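Local coordinates for protein TRAP dicarboxylate transporter, DctP subunit (Ochrobactrum anthropi, PDB 4P47) that probably captures a solute, perhaps a dicarboxylate, in the periplasm and delivers it to the membrane subunits of a TRAP transporter, at residues L154-R158 / H159-K163; V192-Y196 / T197-T201; T201-T205 / G206-G210; T281-D284 / E285-K288; T294-P298 / E299-R303. All coordinates share one frame; numbering follows the deposited sequence.

Contact 1 (L154-R158 / H159-K163); sequences LTNNR and HPVAK
His-159 is gripped by its backbone at both ends, its N-H and its C=O each bonded to the primary amide of Asn-156 across the turn that ends strand 141-156. His-159 N donates to Asn-156 OD1 over 3.1 Å, a fairly straight bond (163° at the hydrogen) that arrives slightly tilted from the carbonyl plane. The same oxygen accepts from Arg-158 N at 2.8 Å, this donor standing well above the plane, and that bond makes an Asx turn. On the carbonyl side the roles reverse: Asn-156 ND2 gives a hydrogen to His-159 O at 2.9 Å, with the acceptor lying in the plane of the amide. With chi1 at 86°, CG of Asn-156 sits between its own N and carbonyl carbon, and the amide is thereby brought over the turn. The imidazole leans on its neighbour, His-159 ND1 lying 3.7 Å from Arg-158 CB, while its NE2 bonds to the carbonyl of Asp-166. Further on, Val-161 returns to the strand: its CG2 approaches Asn-156 ND2 to 3.8 Å and its CG1 lies 4.3 Å from Leu-154 CD2, so one methyl lies by the amide and the other by Leu-154. Replacing Asn-156 with a leucine would probably leave the N-H groups of Arg-158 and His-159 without their shared acceptor and set the turn free to shift. Because OD1 faces two donors and ND2 faces an acceptor, the amide has one sensible orientation; turned over, it would set N-H against N-H and oxygen against oxygen in a buried place.

Contact 2 (V192-Y196 / T197-T201); sequences VPLPY and TELYT
Leu-194 and Glu-198 meet obliquely, the isobutyl group of the leucine lying against the start of the glutamate and against its carboxylate. Leu-194 CG is 4.0 Å from Glu-198 CB, and the CD1 branch comes within 3.4 Å of Glu-198 OE1. That oxygen also stands 3.5 Å from Pro-195 CD, since the extended glutamate chain carries its carboxylate back beside the proline ring. The other branch of Leu-194 is turned to the helix backbone: CD2 rests 3.7 Å from Leu-199 CA. CG of Leu-194 lies opposite the backbone N (chi1 -170°), which sends one methyl to Glu-198 and the other to Leu-199. Tyr-196 approaches Leu-199 differently, its CD1 meeting Leu-199 CD2 at 4.2 Å, with its hydroxyl bonded to Asn-217. Beneath these side chains Glu-198 N donates to Pro-195 O and Leu-199 N to Tyr-196 O, both three residues back and both from above the carbonyl plane. A water then joins Tyr-196 O (2.8 Å) to Tyr-200 N (2.9 Å). These two i to i+3 bonds start helix 196-205, at the strand-to-helix corner of a beta-alpha-beta crossover from strand 190-192 to strand 210-213, both parallel to strand 171-173 between them.

Contact 3 (T201-T205 / G206-G210); sequences TALET and GTVDG
A glycine with positive phi ends helix 196-205, and the contact is the turn that Gly-206 makes after Thr-205. Gly-206 N bonds only weakly, to Ala-202 O at 3.0 Å and to Leu-203 O at 3.2 Å, both far from straight, as the helix loses its regular pattern. Its phi of 89° would drive a beta carbon into the carbonyl oxygen of Thr-205, which explains the absence of a side chain here. Thr-205 adds a weak bond of its own, OG1 to Ala-202 O, its hydroxyl turned inward between N and carbonyl carbon (chi1 67°). Past the glycine the chain folds back and Val-208 lays its two methyls on successive residues of the last turn. CG2 touches Ala-202 CB at 3.7 Å, and CG1 meets Leu-203 CD2 at 3.8 Å. The same CD2 methyl reaches Gly-210 CA at 3.7 Å. A water lies 2.8 Å from both Leu-203 O and Val-208 O and bridges the helix end to the returning chain. The turn delivers the chain into strand 210-213, which lies parallel to strand 171-173. Asp-209, at the threshold, bonds through OD2 to the backbone N of Lys-171, while Leu-203 packs on Val-226 and Gln-227 of the loop that leads into strand 229-245.

Contact 4 (T281-D284 / E285-K288); sequences TALD and EIKK
Ile-286 folds its longer branch back over the carbonyl of Ala-282, one turn earlier on helix 254-288. CB lies 3.5 Å from Ala-282 O, the oxygen that already accepts from Ile-286 N at 2.8 Å. The next atom, CG1, comes closer still, 3.1 Å from Ala-282 O, because a chi1 of -70° sets it beside the backbone N and so over that bond. CD1, at the tip, stays 3.5 Å from Ala-282 O and also meets Leu-283 CD2 at 4.3 Å. Beyond the helix this side chain packs on Ile-218 and Ile-219 of helix 216-220 and on Leu-230 of strand 229-245. An alanine at Ile-286 is likely to leave a gap against those isoleucines and strip Leu-283 of its methyl neighbour. On another side Glu-285 runs extended past Thr-281, its CG grazing Thr-281 O and its OE2 ending 3.5 Å from Thr-281 CG2. Asp-284 and Lys-287, their charged atoms not in contact, are bridged by a water, which donates to Asp-284 OD1 at 3.2 Å and accepts from Lys-287 NZ at 2.8 Å. Each residue from Glu-285 to Lys-288 donates its N-H four residues back, the regular alpha-helical pattern. The chemistry is thus divided: an apolar side turned to helix 216-220 and strand 229-245, and an outer face where the opposite charges of Asp-284 and Lys-287 would attract each other at a distance, through water.

Contact 5 (T294-P298 / E299-R303); sequences TELTP and EETTR
Thr-297 caps the N-terminus of helix 298-312, its hydroxyl taking the N-H of Glu-300. The N-cap bond runs from Glu-300 N to Thr-297 OG1 over 3.0 Å at 157°, and it forms because chi1 of 66° tucks OG1 between the backbone N and the carbonyl carbon, turned in over the first turn. The carbonyl of the same threonine receives Thr-301 N, 3.0 Å from Thr-297 O, with the donor nearly on the line of the C=O bond. Pro-298 follows as the first residue of the helix, a place where a proline costs no backbone bond, and its own carbonyl accepts from Thr-302 N. Glu-299, bent at chi2 (81°), swings its carboxylate back beside the proline ring until OE1 stands 3.6 Å from both OG1 and CB of Thr-297; near the helix N-terminus the charge would probably be favoured by the helix dipole, though Glu-340 brings a like charge close to OE2. Outside this shell Leu-296 packs against the first turn from the strand side. Its side chain runs across that of Thr-301 at about a right angle, CB being 3.8 Å from Thr-301 OG1, and its CD2 rests 4.0 Å from Glu-300 CG. Leu-296 in turn packs on Thr-231 of strand 229-245, the parallel neighbour of strand 292-295, and Thr-301 touches Phe-112 in a loop. One water completes the junction, donating to Leu-296 O at 2.9 Å and lying 2.8 Å from Thr-301 OG1.

Contacts 2 and 3 are the two ends of helix 196-205; they share Thr-201 and touch where Leu-194 CD2 lies 3.5 Å from Ala-202 CB. Contact 3 is fastened to contact 1 by a salt bridge, Arg-158 NH1 to Asp-209 OD1 at 3.1 Å, and by a probable hydrogen bond of 2.9 Å from Asn-157 N to Asp-209 O. Contact 1 also packs on contact 5, Ala-162 O standing 3.3 Å from Glu-300 CG. Contact 4 precedes contact 5 in the chain without touching it, their nearest atoms being about 6 Å apart. In this crystal the ligand pocket holds a C-terminus; nothing places the five contacts there, so they are best read as surrounding fold.

Contact 1 (L154-R158 / H159-K163)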
# COMPACT_ATOMS: atom_id res chain seq x y z
N LEU A 154 -13.46 -3.31 -2.93
CA LEU A 154 -14.63 -3.46 -2.08
C LEU A 154 -15.45 -4.68 -2.47
O LEU A 154 -15.90 -4.77 -3.61
CB LEU A 154 -15.51 -2.21 -2.24
CG LEU A 154 -16.81 -2.18 -1.46
CD1 LEU A 154 -16.58 -2.18 0.03
CD2 LEU A 154 -17.63 -0.97 -1.86
N THR A 155 -15.68 -5.58 -1.51
CA THR A 155 -16.61 -6.67 -1.74
C THR A 155 -17.85 -6.47 -0.89
O THR A 155 -17.82 -5.81 0.13
CB THR A 155 -16.00 -8.06 -1.42
OG1 THR A 155 -15.73 -8.20 -0.00
CG2 THR A 155 -14.73 -8.33 -2.19
N ASN A 156 -18.97 -7.03 -1.33
CA ASN A 156 -20.14 -7.15 -0.50
C ASN A 156 -21.01 -8.32 -0.98
O ASN A 156 -20.72 -8.95 -2.01
CB ASN A 156 -20.91 -5.82 -0.41
CG ASN A 156 -21.88 -5.62 -1.54
OD1 ASN A 156 -23.08 -5.78 -1.37
ND2 ASN A 156 -21.37 -5.25 -2.69
N ASN A 157 -22.04 -8.63 -0.21
CA ASN A 157 -22.92 -9.75 -0.55
C ASN A 157 -24.35 -9.32 -0.81
O ASN A 157 -25.20 -10.18 -0.99
CB ASN A 157 -22.92 -10.82 0.53
CG ASN A 157 -23.32 -12.18 -0.01
OD1 ASN A 157 -22.84 -12.59 -1.06
ND2 ASN A 157 -24.21 -12.88 0.70
N ARG A 158 -24.62 -8.02 -0.86
CA ARG A 158 -25.98 -7.51 -1.09
C ARG A 158 -26.28 -7.26 -2.57
O ARG A 158 -27.28 -7.76 -3.11
CB ARG A 158 -26.22 -6.21 -0.33
CG ARG A 158 -26.07 -6.25 1.17
CD ARG A 158 -27.33 -6.73 1.84
NE ARG A 158 -27.56 -8.14 1.57
CZ ARG A 158 -26.86 -9.12 2.11
NH1 ARG A 158 -25.87 -8.85 2.96
NH2 ARG A 158 -27.13 -10.38 1.79
N HIS A 159 -25.44 -6.48 -3.25
CA HIS A 159 -25.71 -6.10 -4.64
C HIS A 159 -24.48 -5.48 -5.27
O HIS A 159 -23.59 -5.01 -4.55
CB HIS A 159 -26.87 -5.10 -4.73
CG HIS A 159 -26.71 -3.90 -3.85
ND1 HIS A 159 -27.49 -3.68 -2.74
CD2 HIS A 159 -25.83 -2.87 -3.90
CE1 HIS A 159 -27.12 -2.56 -2.16
NE2 HIS A 159 -26.11 -2.05 -2.84
N PRO A 160 -24.40 -5.44 -6.61
CA PRO A 160 -23.24 -4.79 -7.21
C PRO A 160 -23.11 -3.32 -6.80
O PRO A 160 -24.12 -2.63 -6.60
CB PRO A 160 -23.51 -4.92 -8.72
CG PRO A 160 -24.47 -6.05 -8.86
CD PRO A 160 -25.28 -6.07 -7.61
N VAL A 161 -21.88 -2.85 -6.65
CA VAL A 161 -21.60 -1.45 -6.39
C VAL A 161 -20.97 -0.80 -7.62
O VAL A 161 -19.84 -1.11 -8.03
CB VAL A 161 -20.70 -1.30 -5.18
CG1 VAL A 161 -20.17 0.13 -5.09
CG2 VAL A 161 -21.46 -1.67 -3.93
N ALA A 162 -21.70 0.13 -8.22
CA ALA A 162 -21.21 0.82 -9.41
C ALA A 162 -21.18 2.35 -9.24
O ALA A 162 -20.69 3.08 -10.12
CB ALA A 162 -22.06 0.42 -10.60
N LYS A 163 -21.71 2.83 -8.12
CA LYS A 163 -21.88 4.26 -7.89
C LYS A 163 -22.19 4.47 -6.41
O LYS A 163 -22.47 3.53 -5.68
CB LYS A 163 -23.01 4.81 -8.76
CG LYS A 163 -24.37 4.19 -8.47
CD LYS A 163 -25.46 4.74 -9.38
CE LYS A 163 -26.78 4.03 -9.14
NZ LYS A 163 -26.69 2.60 -9.53

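Contact 2 (V192-Y196 / T197-T201)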
# COMPACT_ATOMS: atom_id res chain seq x y z
N VAL A 192 -17.30 -0.43 9.79
CA VAL A 192 -17.40 -1.34 10.92
C VAL A 192 -16.04 -1.84 11.40
O VAL A 192 -15.23 -2.31 10.59
CB VAL A 192 -18.27 -2.54 10.52
CG1 VAL A 192 -18.37 -3.54 11.67
CG2 VAL A 192 -19.65 -2.07 10.09
N PRO A 193 -15.77 -1.76 12.71
CA PRO A 193 -14.55 -2.32 13.29
C PRO A 193 -14.68 -3.81 13.57
O PRO A 193 -15.67 -4.22 14.18
CB PRO A 193 -14.42 -1.54 14.61
CG PRO A 193 -15.84 -1.30 15.00
CD PRO A 193 -16.56 -1.02 13.70
N LEU A 194 -13.74 -4.62 13.10
CA LEU A 194 -13.74 -6.03 13.41
C LEU A 194 -12.35 -6.60 13.24
O LEU A 194 -11.72 -6.35 12.22
CB LEU A 194 -14.70 -6.78 12.50
CG LEU A 194 -14.97 -8.23 12.88
CD1 LEU A 194 -15.81 -8.28 14.15
CD2 LEU A 194 -15.65 -8.95 11.75
N PRO A 195 -11.86 -7.38 14.22
CA PRO A 195 -10.58 -8.06 14.03
C PRO A 195 -10.59 -8.95 12.79
O PRO A 195 -11.58 -9.63 12.50
CB PRO A 195 -10.43 -8.90 15.30
CG PRO A 195 -11.25 -8.18 16.32
CD PRO A 195 -12.42 -7.64 15.56
N TYR A 196 -9.50 -8.93 12.04
CA TYR A 196 -9.47 -9.61 10.76
C TYR A 196 -9.82 -11.10 10.87
O TYR A 196 -10.50 -11.66 10.00
CB TYR A 196 -8.10 -9.47 10.10
CG TYR A 196 -8.06 -9.95 8.67
CD1 TYR A 196 -8.54 -9.16 7.65
CD2 TYR A 196 -7.53 -11.19 8.33
CE1 TYR A 196 -8.52 -9.57 6.35
CE2 TYR A 196 -7.50 -11.62 7.01
CZ TYR A 196 -8.00 -10.80 6.03
OH TYR A 196 -7.99 -11.16 4.69
N THR A 197 -9.37 -11.74 11.95
CA THR A 197 -9.59 -13.16 12.13
C THR A 197 -11.07 -13.52 12.26
O THR A 197 -11.46 -14.68 12.04
CB THR A 197 -8.76 -13.68 13.32
OG1 THR A 197 -8.70 -15.11 13.29
CG2 THR A 197 -9.31 -13.22 14.62
N GLU A 198 -11.91 -12.55 12.59
CA GLU A 198 -13.34 -12.78 12.75
C GLU A 198 -14.15 -12.45 11.49
O GLU A 198 -15.35 -12.71 11.43
CB GLU A 198 -13.88 -11.97 13.93
CG GLU A 198 -13.27 -12.41 15.24
CD GLU A 198 -13.66 -11.57 16.43
OE1 GLU A 198 -14.32 -10.53 16.28
OE2 GLU A 198 -13.25 -11.96 17.54
N LEU A 199 -13.49 -11.88 10.48
CA LEU A 199 -14.17 -11.29 9.34
C LEU A 199 -14.87 -12.31 8.44
O LEU A 199 -16.02 -12.08 8.06
CB LEU A 199 -13.17 -10.44 8.53
CG LEU A 199 -13.72 -9.66 7.33
CD1 LEU A 199 -15.00 -8.90 7.66
CD2 LEU A 199 -12.64 -8.72 6.79
N TYR A 200 -14.22 -13.41 8.08
CA TYR A 200 -14.88 -14.42 7.25
C TYR A 200 -16.23 -14.83 7.85
O TYR A 200 -17.26 -14.88 7.17
CB TYR A 200 -14.00 -15.67 7.08
CG TYR A 200 -14.71 -16.78 6.32
CD1 TYR A 200 -15.60 -17.61 6.98
CD2 TYR A 200 -14.50 -16.98 4.96
CE1 TYR A 200 -16.27 -18.61 6.31
CE2 TYR A 200 -15.16 -17.98 4.30
CZ TYR A 200 -16.04 -18.79 4.99
OH TYR A 200 -16.71 -19.80 4.31
N THR A 201 -16.24 -15.11 9.15
CA THR A 201 -17.44 -15.63 9.79
C THR A 201 -18.49 -14.54 9.93
O THR A 201 -19.69 -14.80 9.77
CB THR A 201 -17.15 -16.27 11.17
OG1 THR A 201 -16.08 -17.22 11.03
CG2 THR A 201 -18.37 -16.98 11.69
O HOH W 1 -11.37 -13.71 8.36

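Contact 3 (T201-T205 / G206-G210)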
# COMPACT_ATOMS: atom_id res chain seq x y z
N THR A 201 -16.24 -15.11 9.15
CA THR A 201 -17.44 -15.63 9.79
C THR A 201 -18.49 -14.54 9.93
O THR A 201 -19.69 -14.80 9.77
CB THR A 201 -17.15 -16.27 11.17
OG1 THR A 201 -16.08 -17.22 11.03
CG2 THR A 201 -18.37 -16.98 11.69
N ALA A 202 -18.08 -13.30 10.19
CA ALA A 202 -19.05 -12.20 10.24
C ALA A 202 -19.67 -11.95 8.86
O ALA A 202 -20.85 -11.62 8.76
CB ALA A 202 -18.41 -10.92 10.80
N LEU A 203 -18.89 -12.11 7.79
CA LEU A 203 -19.44 -12.03 6.44
C LEU A 203 -20.39 -13.19 6.17
O LEU A 203 -21.44 -13.02 5.56
CB LEU A 203 -18.33 -12.01 5.39
CG LEU A 203 -17.41 -10.78 5.40
CD1 LEU A 203 -16.22 -11.03 4.53
CD2 LEU A 203 -18.13 -9.52 4.98
N GLU A 204 -20.02 -14.37 6.64
CA GLU A 204 -20.89 -15.54 6.46
C GLU A 204 -22.24 -15.34 7.14
O GLU A 204 -23.28 -15.63 6.54
CB GLU A 204 -20.20 -16.76 7.04
CG GLU A 204 -20.95 -18.05 6.79
CD GLU A 204 -20.26 -19.27 7.39
OE1 GLU A 204 -19.33 -19.15 8.22
OE2 GLU A 204 -20.71 -20.39 7.04
N THR A 205 -22.26 -14.85 8.37
CA THR A 205 -23.53 -14.70 9.10
C THR A 205 -24.30 -13.49 8.59
O THR A 205 -25.52 -13.39 8.79
CB THR A 205 -23.35 -14.58 10.63
OG1 THR A 205 -22.70 -13.35 10.93
CG2 THR A 205 -22.53 -15.72 11.20
N GLY A 206 -23.62 -12.57 7.92
CA GLY A 206 -24.28 -11.41 7.37
C GLY A 206 -24.37 -10.20 8.29
O GLY A 206 -24.97 -9.20 7.92
N THR A 207 -23.78 -10.24 9.47
CA THR A 207 -23.84 -9.06 10.30
C THR A 207 -23.00 -7.93 9.68
O THR A 207 -23.20 -6.76 9.97
CB THR A 207 -23.42 -9.36 11.72
OG1 THR A 207 -22.16 -10.03 11.70
CG2 THR A 207 -24.47 -10.25 12.38
N VAL A 208 -22.04 -8.32 8.86
CA VAL A 208 -21.27 -7.40 8.03
C VAL A 208 -21.63 -7.71 6.58
O VAL A 208 -21.65 -8.86 6.21
CB VAL A 208 -19.78 -7.66 8.30
CG1 VAL A 208 -18.95 -6.74 7.50
CG2 VAL A 208 -19.50 -7.52 9.81
N ASP A 209 -21.94 -6.70 5.77
CA ASP A 209 -22.33 -6.89 4.37
C ASP A 209 -21.12 -7.10 3.46
O ASP A 209 -21.20 -7.80 2.46
CB ASP A 209 -23.10 -5.68 3.84
CG ASP A 209 -24.42 -5.47 4.54
OD1 ASP A 209 -25.13 -6.48 4.73
OD2 ASP A 209 -24.74 -4.33 4.88
N GLY A 210 -19.99 -6.49 3.82
CA GLY A 210 -18.84 -6.46 2.94
C GLY A 210 -17.60 -6.00 3.67
O GLY A 210 -17.59 -5.81 4.89
O HOH W 2 -21.87 -10.70 4.07

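Contact 4 (T281-D284 / E285-K288)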
# COMPACT_ATOMS: atom_id res chain seq x y z
N THR A 281 -3.56 -12.74 -11.96
CA THR A 281 -3.95 -14.12 -11.76
C THR A 281 -5.01 -14.24 -10.67
O THR A 281 -5.96 -15.01 -10.78
CB THR A 281 -2.72 -14.96 -11.41
OG1 THR A 281 -1.82 -14.91 -12.52
CG2 THR A 281 -3.11 -16.40 -11.15
N ALA A 282 -4.88 -13.46 -9.61
CA ALA A 282 -5.88 -13.43 -8.55
C ALA A 282 -7.24 -13.05 -9.09
O ALA A 282 -8.25 -13.63 -8.73
CB ALA A 282 -5.47 -12.45 -7.48
N LEU A 283 -7.26 -12.02 -9.92
CA LEU A 283 -8.52 -11.60 -10.53
C LEU A 283 -9.10 -12.69 -11.44
O LEU A 283 -10.32 -12.91 -11.44
CB LEU A 283 -8.34 -10.29 -11.27
CG LEU A 283 -8.39 -9.07 -10.36
CD1 LEU A 283 -7.87 -7.86 -11.10
CD2 LEU A 283 -9.83 -8.85 -9.86
N ASP A 284 -8.24 -13.39 -12.18
CA ASP A 284 -8.69 -14.54 -12.95
C ASP A 284 -9.40 -15.54 -12.04
O ASP A 284 -10.50 -16.03 -12.36
CB ASP A 284 -7.50 -15.26 -13.61
CG ASP A 284 -6.83 -14.44 -14.71
OD1 ASP A 284 -7.51 -13.61 -15.35
OD2 ASP A 284 -5.62 -14.69 -14.96
N GLU A 285 -8.76 -15.85 -10.92
CA GLU A 285 -9.28 -16.81 -9.96
C GLU A 285 -10.58 -16.33 -9.35
O GLU A 285 -11.54 -17.08 -9.24
CB GLU A 285 -8.23 -17.11 -8.91
CG GLU A 285 -7.05 -17.85 -9.52
CD GLU A 285 -5.84 -17.91 -8.64
OE1 GLU A 285 -5.83 -17.28 -7.56
OE2 GLU A 285 -4.88 -18.61 -9.04
N ILE A 286 -10.63 -15.06 -8.96
CA ILE A 286 -11.84 -14.49 -8.39
C ILE A 286 -13.04 -14.64 -9.34
O ILE A 286 -14.14 -15.04 -8.95
CB ILE A 286 -11.59 -13.02 -8.01
CG1 ILE A 286 -10.64 -12.98 -6.80
CG2 ILE A 286 -12.89 -12.31 -7.70
CD1 ILE A 286 -10.05 -11.59 -6.51
N LYS A 287 -12.83 -14.32 -10.61
CA LYS A 287 -13.91 -14.42 -11.57
C LYS A 287 -14.38 -15.87 -11.70
O LYS A 287 -15.58 -16.13 -11.80
CB LYS A 287 -13.48 -13.84 -12.90
CG LYS A 287 -13.34 -12.31 -12.83
CD LYS A 287 -12.71 -11.71 -14.06
CE LYS A 287 -12.55 -10.22 -13.88
NZ LYS A 287 -11.84 -9.60 -15.03
N LYS A 288 -13.46 -16.83 -11.65
CA LYS A 288 -13.83 -18.24 -11.81
C LYS A 288 -14.57 -18.79 -10.60
O LYS A 288 -15.23 -19.83 -10.69
CB LYS A 288 -12.59 -19.06 -12.14
CG LYS A 288 -12.10 -18.73 -13.56
CD LYS A 288 -10.99 -19.63 -14.12
CE LYS A 288 -11.51 -20.78 -15.00
NZ LYS A 288 -12.35 -20.39 -16.19
O HOH W 3 -9.49 -11.08 -15.20

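Contact 5 (T294-P298 / E299-R303)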
# COMPACT_ATOMS: atom_id res chain seq x y z
N THR A 294 -17.17 -5.69 -10.90
CA THR A 294 -17.56 -4.44 -11.50
C THR A 294 -16.38 -3.50 -11.55
O THR A 294 -15.65 -3.36 -10.57
CB THR A 294 -18.72 -3.81 -10.71
OG1 THR A 294 -19.84 -4.71 -10.71
CG2 THR A 294 -19.14 -2.48 -11.33
N GLU A 295 -16.16 -2.87 -12.70
CA GLU A 295 -15.15 -1.83 -12.85
C GLU A 295 -15.83 -0.48 -12.93
O GLU A 295 -16.96 -0.38 -13.40
CB GLU A 295 -14.34 -2.05 -14.13
CG GLU A 295 -13.53 -3.32 -14.13
CD GLU A 295 -12.69 -3.47 -15.38
OE1 GLU A 295 -13.12 -2.98 -16.44
OE2 GLU A 295 -11.60 -4.09 -15.29
N LEU A 296 -15.14 0.54 -12.46
CA LEU A 296 -15.58 1.92 -12.60
C LEU A 296 -14.87 2.63 -13.73
O LEU A 296 -13.66 2.49 -13.89
CB LEU A 296 -15.29 2.68 -11.30
CG LEU A 296 -15.75 2.04 -9.99
CD1 LEU A 296 -15.35 2.89 -8.80
CD2 LEU A 296 -17.26 1.85 -10.01
N THR A 297 -15.60 3.44 -14.51
CA THR A 297 -14.95 4.30 -15.49
C THR A 297 -14.25 5.41 -14.74
O THR A 297 -14.56 5.67 -13.56
CB THR A 297 -15.94 4.98 -16.45
OG1 THR A 297 -16.75 5.89 -15.69
CG2 THR A 297 -16.81 3.96 -17.18
N PRO A 298 -13.29 6.08 -15.39
CA PRO A 298 -12.62 7.19 -14.72
C PRO A 298 -13.61 8.26 -14.29
O PRO A 298 -13.39 8.95 -13.31
CB PRO A 298 -11.68 7.74 -15.80
CG PRO A 298 -11.42 6.60 -16.71
CD PRO A 298 -12.63 5.72 -16.67
N GLU A 299 -14.68 8.43 -15.06
CA GLU A 299 -15.63 9.48 -14.76
C GLU A 299 -16.46 9.11 -13.53
O GLU A 299 -16.81 9.97 -12.72
CB GLU A 299 -16.51 9.80 -16.00
CG GLU A 299 -15.73 10.45 -17.16
CD GLU A 299 -14.95 9.46 -18.02
OE1 GLU A 299 -15.11 8.23 -17.85
OE2 GLU A 299 -14.17 9.88 -18.91
N GLU A 300 -16.74 7.83 -13.34
CA GLU A 300 -17.41 7.42 -12.12
C GLU A 300 -16.47 7.55 -10.90
O GLU A 300 -16.89 7.96 -9.83
CB GLU A 300 -17.92 6.00 -12.26
CG GLU A 300 -18.58 5.51 -11.01
CD GLU A 300 -19.74 6.39 -10.53
OE1 GLU A 300 -20.53 6.87 -11.36
OE2 GLU A 300 -19.86 6.56 -9.30
N THR A 301 -15.19 7.21 -11.08
CA THR A 301 -14.20 7.45 -10.04
C THR A 301 -14.18 8.92 -9.67
O THR A 301 -14.16 9.27 -8.49
CB THR A 301 -12.82 6.99 -10.49
OG1 THR A 301 -12.85 5.56 -10.64
CG2 THR A 301 -11.76 7.38 -9.46
N THR A 302 -14.19 9.79 -10.67
CA THR A 302 -14.18 11.22 -10.40
C THR A 302 -15.42 11.63 -9.61
O THR A 302 -15.36 12.46 -8.72
CB THR A 302 -14.06 12.00 -11.71
OG1 THR A 302 -12.76 11.79 -12.25
CG2 THR A 302 -14.30 13.51 -11.52
N ARG A 303 -16.56 11.06 -9.96
CA ARG A 303 -17.81 11.35 -9.25
C ARG A 303 -17.69 10.98 -7.76
O ARG A 303 -18.15 11.72 -6.88
CB ARG A 303 -18.97 10.60 -9.93
CG ARG A 303 -20.37 11.06 -9.59
CD ARG A 303 -21.43 10.38 -10.52
NE ARG A 303 -21.43 10.98 -11.85
CZ ARG A 303 -22.16 12.04 -12.21
NH1 ARG A 303 -22.09 12.52 -13.44
NH2 ARG A 303 -22.97 12.61 -11.33
O HOH W 4 -11.72 4.35 -12.85